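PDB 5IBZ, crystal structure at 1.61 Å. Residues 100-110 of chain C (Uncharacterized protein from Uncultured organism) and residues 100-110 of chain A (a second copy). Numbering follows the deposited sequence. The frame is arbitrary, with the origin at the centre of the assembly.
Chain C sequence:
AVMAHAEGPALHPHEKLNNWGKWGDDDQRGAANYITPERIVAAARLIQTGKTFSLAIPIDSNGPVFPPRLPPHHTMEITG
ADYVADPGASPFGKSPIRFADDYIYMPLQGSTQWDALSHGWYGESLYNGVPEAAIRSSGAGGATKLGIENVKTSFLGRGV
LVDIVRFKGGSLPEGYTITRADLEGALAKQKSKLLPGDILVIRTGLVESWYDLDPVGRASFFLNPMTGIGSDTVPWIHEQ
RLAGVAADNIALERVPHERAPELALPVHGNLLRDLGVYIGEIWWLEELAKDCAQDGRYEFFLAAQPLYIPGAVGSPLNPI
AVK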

# COMPACT_ATOMS: atom_id res chain seq x y z
N ALA C 100 -3.80 18.87 4.54
CA ALA C 100 -4.06 17.46 4.80
C ALA C 100 -3.81 16.69 3.50
O ALA C 100 -4.21 17.12 2.44
CB ALA C 100 -5.49 17.25 5.29
N ASP C 101 -3.11 15.56 3.61
CA ASP C 101 -2.75 14.71 2.47
C ASP C 101 -3.16 13.28 2.79
O ASP C 101 -3.13 12.88 3.96
CB ASP C 101 -1.23 14.70 2.21
CG ASP C 101 -0.75 15.73 1.22
OD1 ASP C 101 -1.49 16.68 0.87
OD2 ASP C 101 0.44 15.57 0.79
N ASP C 102 -3.50 12.49 1.78
CA ASP C 102 -3.88 11.10 2.03
C ASP C 102 -3.52 10.13 0.91
O ASP C 102 -3.03 10.52 -0.15
CB ASP C 102 -5.38 11.00 2.37
CG ASP C 102 -6.31 11.68 1.38
OD1 ASP C 102 -5.85 12.28 0.39
OD2 ASP C 102 -7.53 11.60 1.62
N TYR C 103 -3.74 8.85 1.20
CA TYR C 103 -3.28 7.71 0.40
C TYR C 103 -4.36 6.67 0.31
O TYR C 103 -5.22 6.59 1.18
CB TYR C 103 -2.02 7.07 1.02
CG TYR C 103 -0.74 7.79 0.68
CD1 TYR C 103 -0.38 8.97 1.31
CD2 TYR C 103 0.11 7.28 -0.28
CE1 TYR C 103 0.77 9.63 0.96
CE2 TYR C 103 1.27 7.92 -0.61
CZ TYR C 103 1.59 9.10 -0.01
OH TYR C 103 2.77 9.71 -0.38
N ILE C 104 -4.31 5.84 -0.72
CA ILE C 104 -5.20 4.69 -0.81
C ILE C 104 -4.38 3.48 -1.26
O ILE C 104 -3.49 3.59 -2.12
CB ILE C 104 -6.37 4.94 -1.77
CG1 ILE C 104 -7.44 3.86 -1.65
CG2 ILE C 104 -5.87 5.05 -3.20
CD1 ILE C 104 -8.52 4.21 -0.64
N TYR C 105 -4.69 2.33 -0.66
CA TYR C 105 -4.28 1.02 -1.18
C TYR C 105 -5.55 0.29 -1.56
O TYR C 105 -6.43 0.12 -0.72
CB TYR C 105 -3.51 0.20 -0.16
CG TYR C 105 -2.93 -1.10 -0.71
CD1 TYR C 105 -1.89 -1.08 -1.62
CD2 TYR C 105 -3.43 -2.32 -0.31
CE1 TYR C 105 -1.33 -2.27 -2.12
CE2 TYR C 105 -2.88 -3.52 -0.81
CZ TYR C 105 -1.83 -3.48 -1.69
OH TYR C 105 -1.29 -4.66 -2.19
N MSE C 106 -5.68 -0.15 -2.80
CA MSE C 106 -6.89 -0.91 -3.14
C MSE C 106 -6.69 -1.86 -4.29
O MSE C 106 -5.88 -1.60 -5.17
CB MSE C 106 -8.04 0.04 -3.49
CG MSE C 106 -7.80 0.87 -4.73
SE MSE C 106 -9.26 2.13 -5.04
CE MSE C 106 -10.70 0.89 -5.41
N PRO C 107 -7.46 -2.95 -4.30
CA PRO C 107 -7.55 -3.69 -5.55
C PRO C 107 -8.25 -2.85 -6.59
O PRO C 107 -9.19 -2.13 -6.24
CB PRO C 107 -8.40 -4.92 -5.20
CG PRO C 107 -8.66 -4.85 -3.70
CD PRO C 107 -8.44 -3.44 -3.31
N LEU C 108 -7.81 -2.92 -7.84
CA LEU C 108 -8.51 -2.19 -8.89
C LEU C 108 -9.84 -2.87 -9.20
O LEU C 108 -10.70 -2.23 -9.84
CB LEU C 108 -7.64 -2.07 -10.14
CG LEU C 108 -6.35 -1.28 -9.91
CD1 LEU C 108 -5.50 -1.13 -11.17
CD2 LEU C 108 -6.60 0.09 -9.30
N GLN C 109 -10.01 -4.10 -8.72
CA GLN C 109 -11.28 -4.84 -8.75
C GLN C 109 -11.97 -4.79 -7.39
O GLN C 109 -12.75 -5.68 -7.06
CB GLN C 109 -11.07 -6.31 -9.15
CG GLN C 109 -10.57 -6.58 -10.55
CD GLN C 109 -9.11 -6.20 -10.76
OE1 GLN C 109 -8.23 -6.69 -10.06
NE2 GLN C 109 -8.86 -5.29 -11.70
N GLY C 110 -11.65 -3.79 -6.58
CA GLY C 110 -12.07 -3.76 -5.19
C GLY C 110 -13.26 -2.88 -4.85
O GLY C 110 -13.64 -2.80 -3.68
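Chain A 100-110: ADDYIYMPLQG

The strand of chain A pairs with its own copy in chain C, centred on Tyr105(C) and Tyr105(A), so that this residue faces itself: Tyr105(C) CA and Tyr105(A) CA lie 4.4 Å apart as a non-hydrogen-bonded antiparallel pair. Both segments are extended from 101 to 107, their axes approach to 4.8 Å, and their N-to-C directions differ by 176°, so chain A runs almost exactly antiparallel to chain C.

The register follows from this centre. Tyr103(C) CA lies 4.2 Å from Pro107(A) CA, and Pro107(C) CA 4.1 Å from Tyr103(A) CA. Between these close pairs, Ile104(C) and Met106(A), the latter a selenomethionine, form a hydrogen-bonded pair: Ile104(C) N donates to Met106(A) O at 2.9 Å, and Met106(A) N returns a bond to Ile104(C) O at 3.0 Å, with N-H...O angles of 163°. Exchanging the chains gives the equivalent pair, Met106(C), also a selenomethionine, with Ile104(A).

Past the strand, a type I turn from Pro107(A) to Gly110(A) carries Gln109(A) against Asp102(C). Leu108(A) N still reaches Asp102(C) O at 2.9 Å, whereas Gln109(A) continues the pairing through its amide side chain: OE1 accepts from Asp102(C) N at 3.0 Å, and NE2 donates to Asp102(C) OD1 at 2.9 Å. A water bridges Gln109(A) OE1 and Asp102(C) O, at 2.5 and 3.0 Å.

The two faces of the sheet differ. On the face bearing Tyr103(C), Tyr105(C) and Pro107(C) with their chain A counterparts, Pro107(A) CB stands 3.9 Å from the centroid of the Tyr103(C) ring and 21° off its normal, a CH-pi contact. The Tyr103(C) and Tyr105(A) rings are inclined by only 25° but slid apart, centroids 5.5 Å distant, and barely overlap. On the face of Ile104(C) and Met106(A), Ile104(C) CG2 meets Met106(A) CG at 3.9 Å and Leu108(A) CD2 at 3.6 Å.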

# COMPACT_ATOMS: atom_id res chain seq x y z
N ALA A 100 -6.76 -12.09 -14.64
CA ALA A 100 -5.72 -11.24 -14.11
C ALA A 100 -6.35 -10.21 -13.18
O ALA A 100 -7.43 -9.71 -13.47
CB ALA A 100 -4.95 -10.56 -15.24
N ASP A 101 -5.68 -9.91 -12.07
CA ASP A 101 -6.16 -9.00 -11.03
C ASP A 101 -5.03 -8.06 -10.63
O ASP A 101 -3.86 -8.47 -10.67
CB ASP A 101 -6.60 -9.75 -9.76
CG ASP A 101 -8.06 -10.20 -9.77
OD1 ASP A 101 -8.74 -10.10 -10.80
OD2 ASP A 101 -8.53 -10.67 -8.70
N ASP A 102 -5.34 -6.83 -10.24
CA ASP A 102 -4.27 -5.92 -9.83
C ASP A 102 -4.68 -4.94 -8.74
O ASP A 102 -5.83 -4.90 -8.29
CB ASP A 102 -3.71 -5.17 -11.04
CG ASP A 102 -4.76 -4.49 -11.91
OD1 ASP A 102 -5.99 -4.55 -11.62
OD2 ASP A 102 -4.32 -3.89 -12.92
N TYR A 103 -3.66 -4.19 -8.29
CA TYR A 103 -3.73 -3.32 -7.11
C TYR A 103 -3.03 -2.01 -7.39
O TYR A 103 -2.14 -1.93 -8.24
CB TYR A 103 -3.06 -3.99 -5.89
CG TYR A 103 -3.92 -4.99 -5.17
CD1 TYR A 103 -4.14 -6.26 -5.67
CD2 TYR A 103 -4.52 -4.65 -3.96
CE1 TYR A 103 -4.97 -7.15 -5.03
CE2 TYR A 103 -5.33 -5.54 -3.30
CZ TYR A 103 -5.55 -6.79 -3.83
OH TYR A 103 -6.37 -7.70 -3.17
N ILE A 104 -3.37 -0.98 -6.62
CA ILE A 104 -2.67 0.28 -6.69
C ILE A 104 -2.44 0.81 -5.28
O ILE A 104 -3.30 0.66 -4.40
CB ILE A 104 -3.44 1.31 -7.52
CG1 ILE A 104 -2.58 2.55 -7.81
CG2 ILE A 104 -4.75 1.72 -6.87
CD1 ILE A 104 -1.82 2.46 -9.11
N TYR A 105 -1.25 1.36 -5.06
CA TYR A 105 -0.96 2.17 -3.87
C TYR A 105 -0.64 3.56 -4.38
O TYR A 105 0.27 3.73 -5.17
CB TYR A 105 0.24 1.65 -3.04
CG TYR A 105 0.46 2.38 -1.73
CD1 TYR A 105 -0.44 2.26 -0.69
CD2 TYR A 105 1.56 3.23 -1.54
CE1 TYR A 105 -0.26 2.94 0.51
CE2 TYR A 105 1.75 3.89 -0.33
CZ TYR A 105 0.85 3.75 0.68
OH TYR A 105 1.01 4.41 1.90
N MSE A 106 -1.36 4.58 -3.94
CA MSE A 106 -1.00 5.92 -4.40
C MSE A 106 -1.43 7.03 -3.45
O MSE A 106 -2.40 6.86 -2.70
CB MSE A 106 -1.62 6.19 -5.78
CG MSE A 106 -3.14 6.23 -5.76
SE MSE A 106 -3.92 6.46 -7.54
CE MSE A 106 -3.28 8.24 -7.94
N PRO A 107 -0.73 8.17 -3.51
CA PRO A 107 -1.28 9.35 -2.87
C PRO A 107 -2.50 9.79 -3.64
O PRO A 107 -2.51 9.73 -4.88
CB PRO A 107 -0.16 10.39 -2.98
CG PRO A 107 1.03 9.67 -3.54
CD PRO A 107 0.49 8.48 -4.27
N LEU A 108 -3.53 10.25 -2.95
CA LEU A 108 -4.68 10.78 -3.64
C LEU A 108 -4.33 12.11 -4.29
O LEU A 108 -5.03 12.55 -5.21
CB LEU A 108 -5.88 10.88 -2.69
CG LEU A 108 -6.36 9.54 -2.17
CD1 LEU A 108 -7.59 9.75 -1.33
CD2 LEU A 108 -6.70 8.56 -3.28
N GLN A 109 -3.23 12.72 -3.86
CA GLN A 109 -2.66 13.90 -4.50
C GLN A 109 -1.46 13.52 -5.38
O GLN A 109 -0.59 14.34 -5.63
CB GLN A 109 -2.23 14.95 -3.44
CG GLN A 109 -3.33 15.53 -2.56
CD GLN A 109 -3.86 14.56 -1.51
OE1 GLN A 109 -3.09 13.99 -0.74
NE2 GLN A 109 -5.17 14.32 -1.54
N GLY A 110 -1.44 12.28 -5.87
CA GLY A 110 -0.28 11.76 -6.59
C GLY A 110 -0.31 11.76 -8.10
O GLY A 110 0.67 11.33 -8.73
O HOH W 1 -7.76 -7.02 -7.55
O HOH W 2 -1.06 12.57 -0.97